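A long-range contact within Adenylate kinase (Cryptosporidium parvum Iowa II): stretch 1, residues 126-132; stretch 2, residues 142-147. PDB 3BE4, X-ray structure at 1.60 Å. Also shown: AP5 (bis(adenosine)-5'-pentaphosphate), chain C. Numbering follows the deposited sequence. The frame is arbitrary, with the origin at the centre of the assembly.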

ATOM      1  N   ILE A 126      -5.261   3.619  14.791  1.00 14.33           N
ATOM      2  CA  ILE A 126      -4.384   4.366  15.648  1.00 15.81           C
ATOM      3  C   ILE A 126      -3.535   3.398  16.472  1.00 15.23           C
ATOM      4  O   ILE A 126      -2.362   3.709  16.524  1.00 15.57           O
ATOM      5  CB  ILE A 126      -5.206   5.203  16.635  1.00 17.08           C
ATOM      6  CG1 ILE A 126      -6.047   6.245  15.851  1.00 22.69           C
ATOM      7  CG2 ILE A 126      -4.379   5.770  17.740  1.00 17.42           C
ATOM      8  CD1 ILE A 126      -5.432   7.006  15.065  1.00 28.72           C
ATOM      9  N   GLU A 127      -4.059   2.217  16.823  1.00 15.07           N
ATOM     10  CA  GLU A 127      -3.320   1.266  17.642  1.00 15.42           C
ATOM     11  C   GLU A 127      -2.364   0.583  16.630  1.00 14.72           C
ATOM     12  O   GLU A 127      -1.187   0.214  17.029  1.00 14.97           O
ATOM     13  CB  GLU A 127      -4.362   0.229  18.096  1.00 15.60           C
ATOM     14  CG  GLU A 127      -3.654  -0.961  18.777  1.00 17.10           C
ATOM     15  CD  GLU A 127      -2.892  -0.657  20.056  1.00 22.25           C
ATOM     16  OE1 GLU A 127      -3.060   0.514  20.576  1.00 22.21           O
ATOM     17  OE2 GLU A 127      -2.384  -1.716  20.576  1.00 21.64           O
ATOM     18  N   ARG A 128      -2.794   0.350  15.412  1.00 13.26           N
ATOM     19  CA  ARG A 128      -1.808  -0.310  14.458  1.00 13.23           C
ATOM     20  C   ARG A 128      -0.591   0.585  14.217  1.00 15.06           C
ATOM     21  O   ARG A 128       0.581   0.130  14.268  1.00 16.83           O
ATOM     22  CB  ARG A 128      -2.427  -0.577  13.060  1.00 12.27           C
ATOM     23  CG  ARG A 128      -3.706  -1.444  13.082  1.00 16.09           C
ATOM     24  CD  ARG A 128      -3.257  -2.874  13.500  1.00 14.04           C
ATOM     25  NE  ARG A 128      -4.384  -3.823  13.625  1.00 17.82           N
ATOM     26  CZ  ARG A 128      -4.950  -4.518  12.585  1.00 14.69           C
ATOM     27  NH1 ARG A 128      -4.503  -4.430  11.341  1.00 14.91           N
ATOM     28  NH2 ARG A 128      -5.971  -5.370  12.920  1.00 16.79           N
ATOM     29  N   ILE A 129      -0.792   1.883  14.021  1.00 12.98           N
ATOM     30  CA  ILE A 129       0.326   2.814  13.668  1.00 14.64           C
ATOM     31  C   ILE A 129       1.190   3.012  14.921  1.00 16.40           C
ATOM     32  O   ILE A 129       2.403   3.052  14.843  1.00 16.91           O
ATOM     33  CB  ILE A 129      -0.319   4.176  13.120  1.00 14.56           C
ATOM     34  CG1 ILE A 129      -0.868   3.929  11.746  1.00 15.82           C
ATOM     35  CG2 ILE A 129       0.846   5.115  13.164  1.00 18.69           C
ATOM     36  CD1 ILE A 129      -1.605   5.156  11.178  1.00 20.98           C
ATOM     37  N   SER A 130       0.558   3.081  16.086  1.00 15.51           N
ATOM     38  CA  SER A 130       1.315   3.426  17.290  1.00 17.32           C
ATOM     39  C   SER A 130       2.387   2.369  17.616  1.00 17.23           C
ATOM     40  O   SER A 130       3.445   2.739  18.142  1.00 18.57           O
ATOM     41  CB  SER A 130       0.388   3.679  18.459  1.00 23.03           C
ATOM     42  OG  SER A 130      -0.062   2.505  18.865  1.00 25.15           O
ATOM     43  N   GLY A 131       2.185   1.131  17.234  1.00 15.70           N
ATOM     44  CA  GLY A 131       3.192   0.077  17.486  1.00 16.89           C
ATOM     45  C   GLY A 131       4.125  -0.172  16.317  1.00 14.03           C
ATOM     46  O   GLY A 131       4.959  -1.079  16.461  1.00 14.55           O
ATOM     47  N   ARG A 132       4.036   0.557  15.247  1.00 14.45           N
ATOM     48  CA  ARG A 132       4.749   0.194  14.023  1.00 13.98           C
ATOM     49  C   ARG A 132       6.181   0.532  14.082  1.00 18.00           C
ATOM     50  O   ARG A 132       6.621   1.541  14.651  1.00 18.65           O
ATOM     51  CB  ARG A 132       4.090   0.997  12.868  1.00 15.80           C
ATOM     52  CG  ARG A 132       4.584   0.459  11.541  1.00 20.85           C
ATOM     53  CD  ARG A 132       4.852   1.385  10.513  1.00 27.15           C
ATOM     54  NE  ARG A 132       4.065   2.571  10.293  1.00 20.62           N
ATOM     55  CZ  ARG A 132       3.193   2.652   9.336  1.00 18.57           C
ATOM     56  NH1 ARG A 132       2.925   1.594   8.548  1.00 19.78           N
ATOM     57  NH2 ARG A 132       2.600   3.867   9.141  1.00 18.60           N
ATOM     58  N   TYR A 142       6.970  -4.036  11.067  1.00 14.24           N
ATOM     59  CA  TYR A 142       6.689  -4.900  12.253  1.00 14.47           C
ATOM     60  C   TYR A 142       5.779  -4.145  13.211  1.00 14.78           C
ATOM     61  O   TYR A 142       5.545  -2.906  13.005  1.00 14.91           O
ATOM     62  CB  TYR A 142       7.952  -5.197  12.998  1.00 17.20           C
ATOM     63  CG  TYR A 142       9.003  -5.862  12.101  1.00 17.43           C
ATOM     64  CD1 TYR A 142       9.109  -7.255  12.105  1.00 22.44           C
ATOM     65  CD2 TYR A 142       9.818  -5.115  11.273  1.00 17.52           C
ATOM     66  CE1 TYR A 142      10.040  -7.873  11.273  1.00 19.61           C
ATOM     67  CE2 TYR A 142      10.737  -5.707  10.421  1.00 19.85           C
ATOM     68  CZ  TYR A 142      10.851  -7.092  10.474  1.00 17.80           C
ATOM     69  OH  TYR A 142      11.812  -7.692   9.599  1.00 23.36           O
ATOM     70  N   HIS A 143       5.243  -4.853  14.170  1.00 14.04           N
ATOM     71  CA  HIS A 143       4.405  -4.160  15.201  1.00 13.89           C
ATOM     72  C   HIS A 143       4.902  -4.713  16.552  1.00 13.77           C
ATOM     73  O   HIS A 143       4.902  -5.950  16.721  1.00 16.33           O
ATOM     74  CB  HIS A 143       2.926  -4.507  15.004  1.00 13.20           C
ATOM     75  CG  HIS A 143       2.052  -3.576  15.840  1.00 13.65           C
ATOM     76  ND1 HIS A 143       1.900  -3.781  17.215  1.00 14.00           N
ATOM     77  CD2 HIS A 143       1.299  -2.512  15.509  1.00 15.27           C
ATOM     78  CE1 HIS A 143       1.097  -2.829  17.695  1.00 16.37           C
ATOM     79  NE2 HIS A 143       0.723  -2.058  16.677  1.00 14.77           N
ATOM     80  N   VAL A 144       5.213  -3.830  17.483  1.00 15.55           N
ATOM     81  CA  VAL A 144       5.777  -4.282  18.748  1.00 18.25           C
ATOM     82  C   VAL A 144       4.889  -5.188  19.541  1.00 18.01           C
ATOM     83  O   VAL A 144       5.414  -6.097  20.306  1.00 19.32           O
ATOM     84  CB  VAL A 144       6.265  -3.025  19.455  1.00 20.43           C
ATOM     85  CG1 VAL A 144       5.070  -2.184  19.990  1.00 20.87           C
ATOM     86  CG2 VAL A 144       7.393  -3.341  20.442  1.00 26.11           C
ATOM     87  N   LYS A 145       3.542  -5.113  19.387  1.00 15.71           N
ATOM     88  CA  LYS A 145       2.648  -6.044  20.039  1.00 16.78           C
ATOM     89  C   LYS A 145       2.246  -7.233  19.145  1.00 19.20           C
ATOM     90  O   LYS A 145       2.192  -8.405  19.643  1.00 21.89           O
ATOM     91  CB  LYS A 145       1.360  -5.297  20.424  1.00 16.97           C
ATOM     92  CG  LYS A 145       1.542  -4.192  21.414  1.00 17.40           C
ATOM     93  CD  LYS A 145       0.101  -3.668  21.715  1.00 18.16           C
ATOM     94  CE  LYS A 145       0.234  -2.585  22.690  1.00 19.01           C
ATOM     95  NZ  LYS A 145      -1.267  -2.079  23.006  1.00 16.30           N
ATOM     96  N   TYR A 146       1.823  -6.941  17.897  1.00 17.85           N
ATOM     97  CA  TYR A 146       0.982  -7.938  17.115  1.00 18.47           C
ATOM     98  C   TYR A 146       1.794  -8.562  16.001  1.00 21.39           C
ATOM     99  O   TYR A 146       1.303  -9.582  15.416  1.00 23.48           O
ATOM    100  CB  TYR A 146      -0.211  -7.216  16.503  1.00 18.24           C
ATOM    101  CG  TYR A 146      -0.955  -6.495  17.565  1.00 16.97           C
ATOM    102  CD1 TYR A 146      -1.421  -7.107  18.768  1.00 17.77           C
ATOM    103  CD2 TYR A 146      -1.243  -5.095  17.362  1.00 20.54           C
ATOM    104  CE1 TYR A 146      -2.078  -6.361  19.756  1.00 19.02           C
ATOM    105  CE2 TYR A 146      -1.872  -4.423  18.313  1.00 18.98           C
ATOM    106  CZ  TYR A 146      -2.340  -5.044  19.446  1.00 19.97           C
ATOM    107  OH  TYR A 146      -2.966  -4.331  20.485  1.00 18.18           O
ATOM    108  N   ASN A 147       2.993  -8.097  15.707  1.00 20.04           N
ATOM    109  CA  ASN A 147       3.812  -8.688  14.659  1.00 20.31           C
ATOM    110  C   ASN A 147       5.257  -8.279  14.824  1.00 18.52           C
ATOM    111  O   ASN A 147       5.890  -7.653  13.974  1.00 20.63           O
ATOM    112  CB  ASN A 147       3.311  -8.292  13.263  1.00 20.18           C
ATOM    113  CG  ASN A 147       3.821  -9.230  12.193  1.00 29.96           C
ATOM    114  OD1 ASN A 147       4.305 -10.351  12.504  1.00 34.20           O
ATOM    115  ND2 ASN A 147       3.660  -8.844  10.970  1.00 24.30           N
TER
HETATM  116  PA  AP5 C 219       2.121   4.970   2.657  1.00 15.11           P
HETATM  117  O1A AP5 C 219       3.569   4.545   2.952  1.00 18.13           O
HETATM  118  O2A AP5 C 219       1.293   4.142   1.791  1.00 15.16           O
HETATM  119  O3A AP5 C 219       1.366   5.221   4.046  1.00 16.83           O
HETATM  120  PB  AP5 C 219      -0.171   5.112   4.434  1.00 16.08           P
HETATM  121  O1B AP5 C 219      -1.024   5.350   3.284  1.00 16.45           O
HETATM  122  O2B AP5 C 219      -0.346   5.923   5.725  1.00 19.85           O
HETATM  123  O3B AP5 C 219      -0.235   3.473   4.803  1.00 13.84           O
HETATM  124  PG  AP5 C 219       0.747   2.612   5.667  1.00 14.71           P
HETATM  125  O1G AP5 C 219       0.963   3.320   6.959  1.00 18.39           O
HETATM  126  O2G AP5 C 219       1.894   2.280   4.803  1.00 14.71           O
HETATM  127  O3G AP5 C 219      -0.245   1.400   5.875  1.00 14.83           O
HETATM  128  PD  AP5 C 219      -0.252  -0.168   5.419  1.00 13.66           P
HETATM  129  O1D AP5 C 219       0.896  -0.390   4.533  1.00 13.80           O
HETATM  130  O2D AP5 C 219      -1.635  -0.439   4.993  1.00 14.57           O
HETATM  131  O3D AP5 C 219      -0.086  -0.912   6.826  1.00 13.36           O
HETATM  132  PE  AP5 C 219       1.168  -1.742   7.354  1.00 13.64           P
HETATM  133  O1E AP5 C 219       2.325  -0.892   7.339  1.00 13.89           O
HETATM  134  O2E AP5 C 219       1.265  -3.092   6.672  1.00 15.96           O
HETATM  135  O5F AP5 C 219       2.045   6.434   2.020  1.00 14.64           O
HETATM  136  C5F AP5 C 219       2.939   7.359   2.658  1.00 16.38           C
HETATM  137  C4F AP5 C 219       2.365   8.770   2.223  1.00 15.09           C
HETATM  138  O4F AP5 C 219       2.853   9.018   0.926  1.00 15.00           O
HETATM  139  C3F AP5 C 219       0.898   8.964   2.150  1.00 17.91           C
HETATM  140  O3F AP5 C 219       0.341   9.270   3.410  1.00 18.02           O
HETATM  141  C2F AP5 C 219       0.907  10.184   1.207  1.00 17.65           C
HETATM  142  O2F AP5 C 219       1.455  11.379   1.888  1.00 21.54           O
HETATM  143  C1F AP5 C 219       1.912   9.785   0.143  1.00 15.62           C
HETATM  144  N9A AP5 C 219       1.285   8.983  -0.874  1.00 15.05           N
HETATM  145  C8A AP5 C 219       1.544   7.595  -1.045  1.00 10.84           C
HETATM  146  N7A AP5 C 219       0.843   7.126  -2.064  1.00 14.41           N
HETATM  147  C5A AP5 C 219       0.143   8.217  -2.619  1.00 16.28           C
HETATM  148  C6A AP5 C 219      -0.682   8.309  -3.723  1.00 16.56           C
HETATM  149  N6A AP5 C 219      -1.177   7.322  -4.479  1.00 15.28           N
HETATM  150  N1A AP5 C 219      -1.190   9.611  -3.951  1.00 16.27           N
HETATM  151  C2A AP5 C 219      -0.766  10.609  -3.207  1.00 16.18           C
HETATM  152  N3A AP5 C 219       0.045  10.569  -2.128  1.00 16.14           N
HETATM  153  C4A AP5 C 219       0.585   9.288  -1.878  1.00 15.62           C
HETATM  154  O5J AP5 C 219       0.673  -2.083   8.805  1.00 13.78           O
HETATM  155  C5J AP5 C 219       0.617  -1.000   9.858  1.00 13.71           C
HETATM  156  C4J AP5 C 219       0.937  -1.725  11.183  1.00 14.30           C
HETATM  157  O4J AP5 C 219      -0.017  -2.734  11.567  1.00 11.67           O
HETATM  158  C3J AP5 C 219       2.353  -2.308  11.193  1.00 14.21           C
HETATM  159  O3J AP5 C 219       2.920  -2.131  12.473  1.00 14.53           O
HETATM  160  C2J AP5 C 219       1.970  -3.746  11.031  1.00 12.96           C
HETATM  161  O2J AP5 C 219       2.943  -4.602  11.614  1.00 15.46           O
HETATM  162  C1J AP5 C 219       0.753  -4.034  11.794  1.00 13.73           C
HETATM  163  N9B AP5 C 219      -0.175  -5.024  11.341  1.00 12.49           N
HETATM  164  C8B AP5 C 219      -0.418  -5.406  10.023  1.00 13.75           C
HETATM  165  N7B AP5 C 219      -1.411  -6.314  10.029  1.00 16.98           N
HETATM  166  C5B AP5 C 219      -1.802  -6.525  11.330  1.00 16.20           C
HETATM  167  C6B AP5 C 219      -2.896  -7.224  11.931  1.00 15.01           C
HETATM  168  N6B AP5 C 219      -3.707  -7.960  11.170  1.00 18.38           N
HETATM  169  N1B AP5 C 219      -3.024  -7.169  13.285  1.00 15.05           N
HETATM  170  C2B AP5 C 219      -2.196  -6.322  14.037  1.00 14.54           C
HETATM  171  N3B AP5 C 219      -1.193  -5.557  13.509  1.00 13.59           N
HETATM  172  C4B AP5 C 219      -1.049  -5.577  12.133  1.00 13.91           C

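The last turn of a helix, residues 126-130, and the segment leaving it pack against a strand end and the turn that follows, burying 347 Å² between them. Ile-126 makes no contact with the second stretch. Glu-127 contributes both its carboxylate and its backbone carbonyl. The carboxylate, carried by a t chi1, brings Glu-127 OE2 to 2.7 Å from Lys-145 NZ in a salt bridge and to 2.7 Å from Tyr-146 OH, which donates a hydrogen bond; the extended lysine chain suits this reach. Glu-127 O accepts a nearly linear hydrogen bond from His-143 NE2 (3.0 Å, 175°). The imidazole is well placed to link the stretches, because on its other side His-143 ND1 accepts hydrogen bonds from Lys-145 N (3.0 Å) and Tyr-146 N (3.2 Å), fixing the turn. The CA-to-CB bond of Arg-128 points away from the other stretch, and AP5 C6B, in the adenine, lies over one face of its guanidinium, while Arg-128 O lies at the histidine ring edge, 3.0 Å from His-143 CD2. Gly-131 is buried with its CA over the ring face, 3.6 Å from the His-143 centroid; a CB here would fall 2.1 Å from His-143 CE1. Gly-131 O accepts a hydrogen bond from Val-144 N (2.9 Å). Arg-132 pairs with His-143 in an antiparallel, non-hydrogen-bonded bridge, and Arg-132 NH2 donates to AP5 O1G (2.8 Å).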